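Local coordinates for hypothetical protein Atu2684 (Agrobacterium tumefaciens, PDB 2AXO) that is of unknown function but belongs to the DUF1223 family of the thioredoxin clan and carries a CXXC disulfide, so a thiol-redox role is possible, at residues S77-Y82 with D90-K95; V176-R181 with A227-G232; G170-V175 with L238-A243. One frame throughout, in Å; residues are numbered along the deposited sequence.

Contact 1 (S77-Y82 with D90-K95); sequences SYHVDY and DSLASK
His79 and Ala93 lie with their CA atoms 4.4 Å apart, where strand 74-79 passes the irregular chain that leads into helix 95-107. Ser94 N reaches His79 O in a weak, bent hydrogen bond, and water 1 bridges the backbones nearby, accepting from His79 N and donating to Leu92 O. The imidazole of His79 carries most of the side-chain contact. Its CG stands anti to the carbonyl carbon (chi1 -73°), and Leu92 CB sits over the centre of one ring face, 3.8 Å from the His79 centroid. Leu92 CD1 follows onto the far end of the ring, at NE2. Asp90 comes in at the edge, OD1 lying 3.0 Å from His79 CD2 near the ring plane, with its carboxylate turned 57° from the imidazole; Tyr199 meets the same ring edge-to-face. Farther along, Ala93 CB presses on Val80 O at 3.1 Å. Asp81 runs beside Lys95, its OD2 3.5 Å from Lys95 CA, while its OD1 bonds to Thr98 OG1. Ser94, the N-cap, holds Asn97 N through OG. Across the subunit interface, Asp81 OD2 has a long, weak ion pair with Lys95 NZ of the second subunit. The Asp81 carboxylate, beside the first turn of helix 95-107, would probably be stabilised by the helix dipole, and Asp90 OD1 may polarise the C-H at His79 CD2.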
loop_
_atom_site.group_PDB
_atom_site.type_symbol
_atom_site.label_atom_id
_atom_site.label_comp_id
_atom_site.label_asym_id
_atom_site.label_seq_id
_atom_site.Cartn_x
_atom_site.Cartn_y
_atom_site.Cartn_z
ATOM N N SER A 77 -9.156 -12.196 8.800
ATOM C CA SER A 77 -8.211 -12.174 7.699
ATOM C C SER A 77 -8.594 -11.049 6.736
ATOM O O SER A 77 -9.717 -11.011 6.231
ATOM C CB SER A 77 -8.224 -13.508 6.958
ATOM O OG SER A 77 -7.352 -13.459 5.849
ATOM N N TYR A 78 -7.665 -10.124 6.510
ATOM C CA TYR A 78 -7.889 -9.010 5.594
ATOM C C TYR A 78 -7.009 -9.164 4.359
ATOM O O TYR A 78 -5.801 -8.934 4.426
ATOM C CB TYR A 78 -7.540 -7.665 6.237
ATOM C CG TYR A 78 -8.389 -7.274 7.423
ATOM C CD1 TYR A 78 -8.090 -7.742 8.700
ATOM C CD2 TYR A 78 -9.476 -6.413 7.272
ATOM C CE1 TYR A 78 -8.853 -7.362 9.800
ATOM C CE2 TYR A 78 -10.248 -6.028 8.365
ATOM C CZ TYR A 78 -9.930 -6.504 9.624
ATOM O OH TYR A 78 -10.687 -6.135 10.709
ATOM N N HIS A 79 -7.602 -9.540 3.233
ATOM C CA HIS A 79 -6.826 -9.689 2.009
ATOM C C HIS A 79 -6.508 -8.318 1.426
ATOM O O HIS A 79 -7.414 -7.538 1.130
ATOM C CB HIS A 79 -7.594 -10.529 0.987
ATOM C CG HIS A 79 -7.644 -11.988 1.321
ATOM N ND1 HIS A 79 -8.332 -12.482 2.408
ATOM C CD2 HIS A 79 -7.084 -13.060 0.711
ATOM C CE1 HIS A 79 -8.196 -13.796 2.453
ATOM N NE2 HIS A 79 -7.443 -14.172 1.436
ATOM N N VAL A 80 -5.217 -8.029 1.274
ATOM C CA VAL A 80 -4.766 -6.749 0.726
ATOM C C VAL A 80 -4.755 -6.783 -0.800
ATOM O O VAL A 80 -4.677 -7.850 -1.406
ATOM C CB VAL A 80 -3.355 -6.392 1.248
ATOM C CG1 VAL A 80 -3.409 -6.196 2.754
ATOM C CG2 VAL A 80 -2.362 -7.492 0.886
ATOM N N ASP A 81 -4.829 -5.613 -1.426
ATOM C CA ASP A 81 -4.862 -5.565 -2.883
ATOM C C ASP A 81 -3.522 -5.343 -3.569
ATOM O O ASP A 81 -3.434 -5.436 -4.792
ATOM C CB ASP A 81 -5.852 -4.488 -3.348
ATOM C CG ASP A 81 -5.389 -3.081 -3.018
ATOM O OD1 ASP A 81 -4.380 -2.926 -2.296
ATOM O OD2 ASP A 81 -6.040 -2.121 -3.479
ATOM N N TYR A 82 -2.469 -5.077 -2.806
ATOM C CA TYR A 82 -1.193 -4.816 -3.446
ATOM C C TYR A 82 -0.392 -6.016 -3.944
ATOM O O TYR A 82 0.807 -5.912 -4.196
ATOM C CB TYR A 82 -0.330 -3.913 -2.556
ATOM C CG TYR A 82 -0.108 -4.365 -1.132
ATOM C CD1 TYR A 82 0.764 -5.410 -0.839
ATOM C CD2 TYR A 82 -0.685 -3.672 -0.071
ATOM C CE1 TYR A 82 1.072 -5.743 0.478
ATOM C CE2 TYR A 82 -0.391 -3.994 1.246
ATOM C CZ TYR A 82 0.491 -5.023 1.516
ATOM O OH TYR A 82 0.827 -5.306 2.818
ATOM N N ASP A 90 -6.752 -12.420 -6.217
ATOM C CA ASP A 90 -7.810 -12.979 -5.383
ATOM C C ASP A 90 -9.015 -12.055 -5.289
ATOM O O ASP A 90 -8.876 -10.853 -5.061
ATOM C CB ASP A 90 -7.285 -13.284 -3.973
ATOM C CG ASP A 90 -6.673 -12.072 -3.295
ATOM O OD1 ASP A 90 -6.327 -12.178 -2.096
ATOM O OD2 ASP A 90 -6.530 -11.022 -3.961
ATOM N N SER A 91 -10.200 -12.632 -5.467
ATOM C CA SER A 91 -11.440 -11.875 -5.407
ATOM C C SER A 91 -11.824 -11.602 -3.957
ATOM O O SER A 91 -12.962 -11.237 -3.666
ATOM C CB SER A 91 -12.563 -12.649 -6.099
ATOM O OG SER A 91 -13.750 -11.872 -6.158
ATOM N N LEU A 92 -10.865 -11.782 -3.054
ATOM C CA LEU A 92 -11.096 -11.552 -1.633
ATOM C C LEU A 92 -10.416 -10.282 -1.144
ATOM O O LEU A 92 -10.614 -9.867 -0.005
ATOM C CB LEU A 92 -10.589 -12.742 -0.816
ATOM C CG LEU A 92 -11.450 -14.002 -0.826
ATOM C CD1 LEU A 92 -10.687 -15.152 -0.193
ATOM C CD2 LEU A 92 -12.742 -13.728 -0.073
ATOM N N ALA A 93 -9.616 -9.667 -2.007
ATOM C CA ALA A 93 -8.898 -8.452 -1.641
ATOM C C ALA A 93 -9.724 -7.199 -1.877
ATOM O O ALA A 93 -10.698 -7.214 -2.628
ATOM C CB ALA A 93 -7.595 -8.361 -2.424
ATOM N N SER A 94 -9.327 -6.111 -1.226
ATOM C CA SER A 94 -10.016 -4.843 -1.391
ATOM C C SER A 94 -9.111 -3.695 -0.969
ATOM O O SER A 94 -8.194 -3.861 -0.156
ATOM C CB SER A 94 -11.307 -4.806 -0.568
ATOM O OG SER A 94 -11.041 -4.523 0.789
ATOM N N LYS A 95 -9.386 -2.528 -1.532
ATOM C CA LYS A 95 -8.629 -1.323 -1.245
ATOM C C LYS A 95 -8.873 -0.920 0.206
ATOM O O LYS A 95 -7.972 -0.433 0.885
ATOM C CB LYS A 95 -9.077 -0.214 -2.202
ATOM C CG LYS A 95 -8.096 0.930 -2.379
ATOM C CD LYS A 95 -8.204 1.952 -1.270
ATOM C CE LYS A 95 -7.255 3.119 -1.512
ATOM N NZ LYS A 95 -5.825 2.685 -1.550
HETATM O O HOH W 1 -10.418 -10.312 2.834
#

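Contact 2 (V176-R181 with A227-G232)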
loop_
_atom_site.group_PDB
_atom_site.type_symbol
_atom_site.label_atom_id
_atom_site.label_comp_id
_atom_site.label_asym_id
_atom_site.label_seq_id
_atom_site.Cartn_x
_atom_site.Cartn_y
_atom_site.Cartn_z
ATOM N N VAL A 176 -17.728 -3.151 13.108
ATOM C CA VAL A 176 -18.166 -4.482 12.713
ATOM C C VAL A 176 -17.457 -4.874 11.430
ATOM O O VAL A 176 -17.526 -4.160 10.423
ATOM C CB VAL A 176 -19.689 -4.555 12.470
ATOM C CG1 VAL A 176 -20.081 -5.969 12.038
ATOM C CG2 VAL A 176 -20.441 -4.163 13.731
ATOM N N ALA A 177 -16.767 -6.007 11.480
ATOM C CA ALA A 177 -16.046 -6.525 10.329
ATOM C C ALA A 177 -16.793 -7.763 9.854
ATOM O O ALA A 177 -16.924 -8.748 10.587
ATOM C CB ALA A 177 -14.609 -6.881 10.715
ATOM N N TYR A 178 -17.305 -7.694 8.630
ATOM C CA TYR A 178 -18.060 -8.797 8.046
ATOM C C TYR A 178 -17.120 -9.708 7.273
ATOM O O TYR A 178 -16.259 -9.239 6.536
ATOM C CB TYR A 178 -19.133 -8.236 7.111
ATOM C CG TYR A 178 -20.112 -7.309 7.804
ATOM C CD1 TYR A 178 -21.205 -7.818 8.508
ATOM C CD2 TYR A 178 -19.933 -5.924 7.773
ATOM C CE1 TYR A 178 -22.105 -6.969 9.165
ATOM C CE2 TYR A 178 -20.823 -5.065 8.428
ATOM C CZ TYR A 178 -21.903 -5.593 9.120
ATOM O OH TYR A 178 -22.772 -4.748 9.773
ATOM N N PHE A 179 -17.283 -11.016 7.445
ATOM C CA PHE A 179 -16.431 -11.961 6.744
ATOM C C PHE A 179 -17.179 -13.200 6.303
ATOM O O PHE A 179 -18.299 -13.475 6.754
ATOM C CB PHE A 179 -15.254 -12.394 7.634
ATOM C CG PHE A 179 -15.674 -12.994 8.947
ATOM C CD1 PHE A 179 -15.673 -12.221 10.105
ATOM C CD2 PHE A 179 -16.092 -14.325 9.023
ATOM C CE1 PHE A 179 -16.083 -12.758 11.324
ATOM C CE2 PHE A 179 -16.507 -14.877 10.235
ATOM C CZ PHE A 179 -16.503 -14.091 11.390
ATOM N N THR A 180 -16.554 -13.929 5.389
ATOM C CA THR A 180 -17.094 -15.188 4.925
ATOM C C THR A 180 -16.419 -16.157 5.885
ATOM O O THR A 180 -15.297 -15.920 6.327
ATOM C CB THR A 180 -16.669 -15.502 3.465
ATOM O OG1 THR A 180 -15.237 -15.444 3.352
ATOM C CG2 THR A 180 -17.293 -14.498 2.504
ATOM N N ARG A 181 -17.115 -17.225 6.236
ATOM C CA ARG A 181 -16.572 -18.212 7.154
ATOM C C ARG A 181 -15.381 -18.913 6.508
ATOM O O ARG A 181 -14.265 -18.876 7.027
ATOM C CB ARG A 181 -17.672 -19.208 7.508
ATOM C CG ARG A 181 -17.224 -20.414 8.286
ATOM C CD ARG A 181 -16.683 -20.049 9.647
ATOM N NE ARG A 181 -16.658 -21.233 10.495
ATOM C CZ ARG A 181 -16.053 -21.300 11.670
ATOM N NH1 ARG A 181 -15.408 -20.240 12.148
ATOM N NH2 ARG A 181 -16.097 -22.427 12.362
ATOM N N ALA A 227 -28.547 -10.375 7.011
ATOM C CA ALA A 227 -28.220 -11.040 5.757
ATOM C C ALA A 227 -26.710 -11.104 5.536
ATOM O O ALA A 227 -26.190 -12.115 5.071
ATOM C CB ALA A 227 -28.890 -10.315 4.588
ATOM N N LYS A 228 -26.005 -10.027 5.870
ATOM C CA LYS A 228 -24.559 -10.010 5.690
ATOM C C LYS A 228 -23.853 -10.962 6.646
ATOM O O LYS A 228 -22.956 -11.696 6.242
ATOM C CB LYS A 228 -24.008 -8.590 5.861
ATOM C CG LYS A 228 -24.571 -7.604 4.853
ATOM C CD LYS A 228 -23.642 -6.436 4.609
ATOM C CE LYS A 228 -23.417 -5.600 5.846
ATOM N NZ LYS A 228 -22.392 -4.555 5.554
ATOM N N VAL A 229 -24.250 -10.961 7.914
ATOM C CA VAL A 229 -23.613 -11.858 8.868
ATOM C C VAL A 229 -23.843 -13.308 8.433
ATOM O O VAL A 229 -22.962 -14.155 8.575
ATOM C CB VAL A 229 -24.165 -11.655 10.303
ATOM C CG1 VAL A 229 -23.417 -12.545 11.276
ATOM C CG2 VAL A 229 -24.033 -10.187 10.714
ATOM N N LYS A 230 -25.025 -13.585 7.884
ATOM C CA LYS A 230 -25.366 -14.929 7.431
ATOM C C LYS A 230 -24.475 -15.441 6.303
ATOM O O LYS A 230 -24.438 -16.640 6.037
ATOM C CB LYS A 230 -26.836 -14.969 6.997
ATOM C CG LYS A 230 -27.815 -14.969 8.151
ATOM C CD LYS A 230 -27.727 -16.267 8.936
ATOM C CE LYS A 230 -28.673 -16.256 10.126
ATOM N NZ LYS A 230 -28.608 -17.537 10.886
ATOM N N LYS A 231 -23.767 -14.536 5.631
ATOM C CA LYS A 231 -22.870 -14.928 4.545
ATOM C C LYS A 231 -21.603 -15.558 5.118
ATOM O O LYS A 231 -20.774 -16.094 4.387
ATOM C CB LYS A 231 -22.483 -13.714 3.688
ATOM C CG LYS A 231 -23.574 -13.228 2.742
ATOM C CD LYS A 231 -23.160 -11.947 2.016
ATOM C CE LYS A 231 -21.923 -12.147 1.148
ATOM N NZ LYS A 231 -21.543 -10.884 0.451
ATOM N N GLY A 232 -21.464 -15.485 6.438
ATOM C CA GLY A 232 -20.300 -16.039 7.102
ATOM C C GLY A 232 -20.396 -15.667 8.564
ATOM O O GLY A 232 -20.868 -16.448 9.389
#
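Lys228 lays the end of its side chain across the Tyr178 ring, a cation-pi contact where the C-terminal turn of helix 223-229 packs on the antiparallel sheet containing strand 172-186. Lys228 CE lies 3.6 Å from the Tyr178 ring centroid, over the middle of the face; Lys228 NZ, 3.7 Å from that centroid, is displaced toward Tyr178 CE2 and CD2. The lysine chain bends at chi3 (-63°), which brings CE over the ring, and continues extended at chi4 to NZ. The opposite face of Tyr178 takes Val176 CG1 near its rim, so the phenol is sandwiched between a neighbour on its own strand and the helix. Val229 CG2 meets the ring edge instead, 4.1 Å from Tyr178 CE1, and the two side chains cross at about a right angle.

Beyond the ring, the chain leaves the helix in a type I turn from Val229 to Gly232, with Lys231 N bonded to Lys228 O and Gly232 N to Val229 O. This sets Gly232 against the backbone of 179-181, where the absence of a side chain allows a very close approach: its CA is 3.5 Å from Arg181 N. One shell farther out, Asp205 makes a salt bridge to Lys228 NZ, anchoring the ammonium from strand 196-212, and Tyr204 of that strand packs on Tyr178 and Lys228. The Phe179 ring stacks on His201, which also accepts a hydrogen bond from Arg181 NH1. At the entry to strand 232-241, Gly232 CA points a C-H at Phe179 O, carbon to oxygen 3.3 Å.

Contact 3 (G170-V175 with L238-A243); sequences GKADVV and LQTANA
Asp173 and Gln239 form the hydrogen-bonded pair of this antiparallel contact, each backbone serving as donor and acceptor. Asp173 N gives to Gln239 O at 2.9 Å, approaching from 36° above the carbonyl plane; Gln239 N gives to Asp173 O at 3.0 Å, nearly in line with that C=O. Leu238 CA adds a C-H...O contact to the same Asp173 O.

Apolar packing gathers on the face that bears Val174 and Leu238, a non-hydrogen-bonded pair. With CG anti to its backbone N (chi1 -173°), Leu238 rests CG 3.9 Å from Ala172 CB, while its CD1 lies 4.2 Å from Val174 CG2. Ile165 and Trp212 extend this apolar cluster. Thr240 CG2 flanks Ala172 CB and touches Lys171 O at 3.7 Å.

Polar anchoring falls to Gln239 on the other face, where its amide is gripped by Arg100 and Tyr104 of helix 95-107 and by Ala248 O. Thr240 OG1 bonds to Ala249 O.

The strand axes run at 139° to each other, a strongly twisted antiparallel pair at the centre of a four-stranded sheet, with strands 196-212 and 247-257 beyond it.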
loop_
_atom_site.group_PDB
_atom_site.type_symbol
_atom_site.label_atom_id
_atom_site.label_comp_id
_atom_site.label_asym_id
_atom_site.label_seq_id
_atom_site.Cartn_x
_atom_site.Cartn_y
_atom_site.Cartn_z
ATOM N N GLY A 170 -13.374 5.909 28.670
ATOM C CA GLY A 170 -12.868 6.375 27.394
ATOM C C GLY A 170 -13.900 6.334 26.285
ATOM O O GLY A 170 -15.095 6.153 26.531
ATOM N N LYS A 171 -13.433 6.507 25.053
ATOM C CA LYS A 171 -14.313 6.490 23.896
ATOM C C LYS A 171 -13.800 5.506 22.858
ATOM O O LYS A 171 -12.595 5.338 22.686
ATOM C CB LYS A 171 -14.428 7.894 23.288
ATOM C CG LYS A 171 -15.291 8.841 24.109
ATOM C CD LYS A 171 -15.565 10.146 23.383
ATOM C CE LYS A 171 -14.339 11.041 23.342
ATOM N NZ LYS A 171 -13.977 11.562 24.688
ATOM N N ALA A 172 -14.716 4.841 22.174
ATOM C CA ALA A 172 -14.311 3.878 21.164
ATOM C C ALA A 172 -15.417 3.691 20.151
ATOM O O ALA A 172 -16.591 3.883 20.460
ATOM C CB ALA A 172 -13.977 2.539 21.823
ATOM N N ASP A 173 -15.048 3.325 18.933
ATOM C CA ASP A 173 -16.055 3.096 17.921
ATOM C C ASP A 173 -16.487 1.655 18.013
ATOM O O ASP A 173 -15.710 0.788 18.402
ATOM C CB ASP A 173 -15.512 3.333 16.511
ATOM C CG ASP A 173 -15.247 4.789 16.221
ATOM O OD1 ASP A 173 -16.044 5.640 16.658
ATOM O OD2 ASP A 173 -14.242 5.068 15.541
ATOM N N VAL A 174 -17.742 1.409 17.673
ATOM C CA VAL A 174 -18.244 0.055 17.650
ATOM C C VAL A 174 -18.051 -0.338 16.189
ATOM O O VAL A 174 -18.825 0.059 15.322
ATOM C CB VAL A 174 -19.733 -0.000 18.030
ATOM C CG1 VAL A 174 -20.242 -1.432 17.927
ATOM C CG2 VAL A 174 -19.916 0.524 19.454
ATOM N N VAL A 175 -16.992 -1.097 15.924
ATOM C CA VAL A 175 -16.658 -1.522 14.566
ATOM C C VAL A 175 -17.106 -2.954 14.265
ATOM O O VAL A 175 -16.889 -3.860 15.066
ATOM C CB VAL A 175 -15.125 -1.429 14.331
ATOM C CG1 VAL A 175 -14.775 -1.838 12.901
ATOM C CG2 VAL A 175 -14.642 -0.013 14.620
ATOM N N LEU A 238 -14.528 -3.260 19.707
ATOM C CA LEU A 238 -14.717 -1.989 20.407
ATOM C C LEU A 238 -13.330 -1.370 20.325
ATOM O O LEU A 238 -12.467 -1.625 21.168
ATOM C CB LEU A 238 -15.125 -2.220 21.863
ATOM C CG LEU A 238 -15.520 -0.962 22.653
ATOM C CD1 LEU A 238 -16.712 -0.268 21.997
ATOM C CD2 LEU A 238 -15.857 -1.366 24.075
ATOM N N GLN A 239 -13.131 -0.544 19.303
ATOM C CA GLN A 239 -11.827 0.033 19.041
ATOM C C GLN A 239 -11.614 1.523 19.259
ATOM O O GLN A 239 -12.358 2.362 18.754
ATOM C CB GLN A 239 -11.425 -0.363 17.610
ATOM C CG GLN A 239 -10.028 0.039 17.175
ATOM C CD GLN A 239 -9.542 -0.762 15.978
ATOM O OE1 GLN A 239 -10.315 -1.089 15.066
ATOM N NE2 GLN A 239 -8.251 -1.064 15.962
ATOM N N THR A 240 -10.576 1.835 20.029
ATOM C CA THR A 240 -10.213 3.215 20.308
ATOM C C THR A 240 -9.401 3.720 19.120
ATOM O O THR A 240 -9.013 2.948 18.245
ATOM C CB THR A 240 -9.334 3.324 21.569
ATOM O OG1 THR A 240 -8.078 2.662 21.347
ATOM C CG2 THR A 240 -10.031 2.686 22.753
ATOM N N ALA A 241 -9.137 5.021 19.102
ATOM C CA ALA A 241 -8.373 5.634 18.030
ATOM C C ALA A 241 -7.379 6.614 18.639
ATOM O O ALA A 241 -7.568 7.074 19.769
ATOM C CB ALA A 241 -9.308 6.358 17.079
ATOM N N ASN A 242 -6.311 6.915 17.908
ATOM C CA ASN A 242 -5.316 7.856 18.412
ATOM C C ASN A 242 -5.730 9.284 18.052
ATOM O O ASN A 242 -6.830 9.502 17.544
ATOM C CB ASN A 242 -3.927 7.527 17.844
ATOM C CG ASN A 242 -3.829 7.737 16.339
ATOM O OD1 ASN A 242 -2.820 7.389 15.728
ATOM N ND2 ASN A 242 -4.863 8.310 15.742
ATOM N N ALA A 243 -4.849 10.246 18.318
ATOM C CA ALA A 243 -5.119 11.657 18.040
ATOM C C ALA A 243 -5.419 11.941 16.571
ATOM O O ALA A 243 -6.172 12.862 16.249
ATOM C CB ALA A 243 -3.935 12.507 18.497
#

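How the contacts relate
Contact 1 closes first along the chain; strand 172-186 then opens contact 3 and, directly after it, contact 2, which closes before contact 3 does. Contacts 2 and 3 thus use successive parts of one strand, their centres 22 Å apart, the first meeting the end of helix 223-229 and the second the following strand, 232-241. Contact 1 belongs to strand 74-79 of the mixed sheet, with its centre about 16 Å from that of contact 2 and 24 Å from that of contact 3. Contact 1 touches contact 2 through Tyr78 OH and Ala177 CB, 4.0 Å apart. That touch is one point where the probably thioredoxin-like part packs on the antiparallel sheet of contacts 2 and 3.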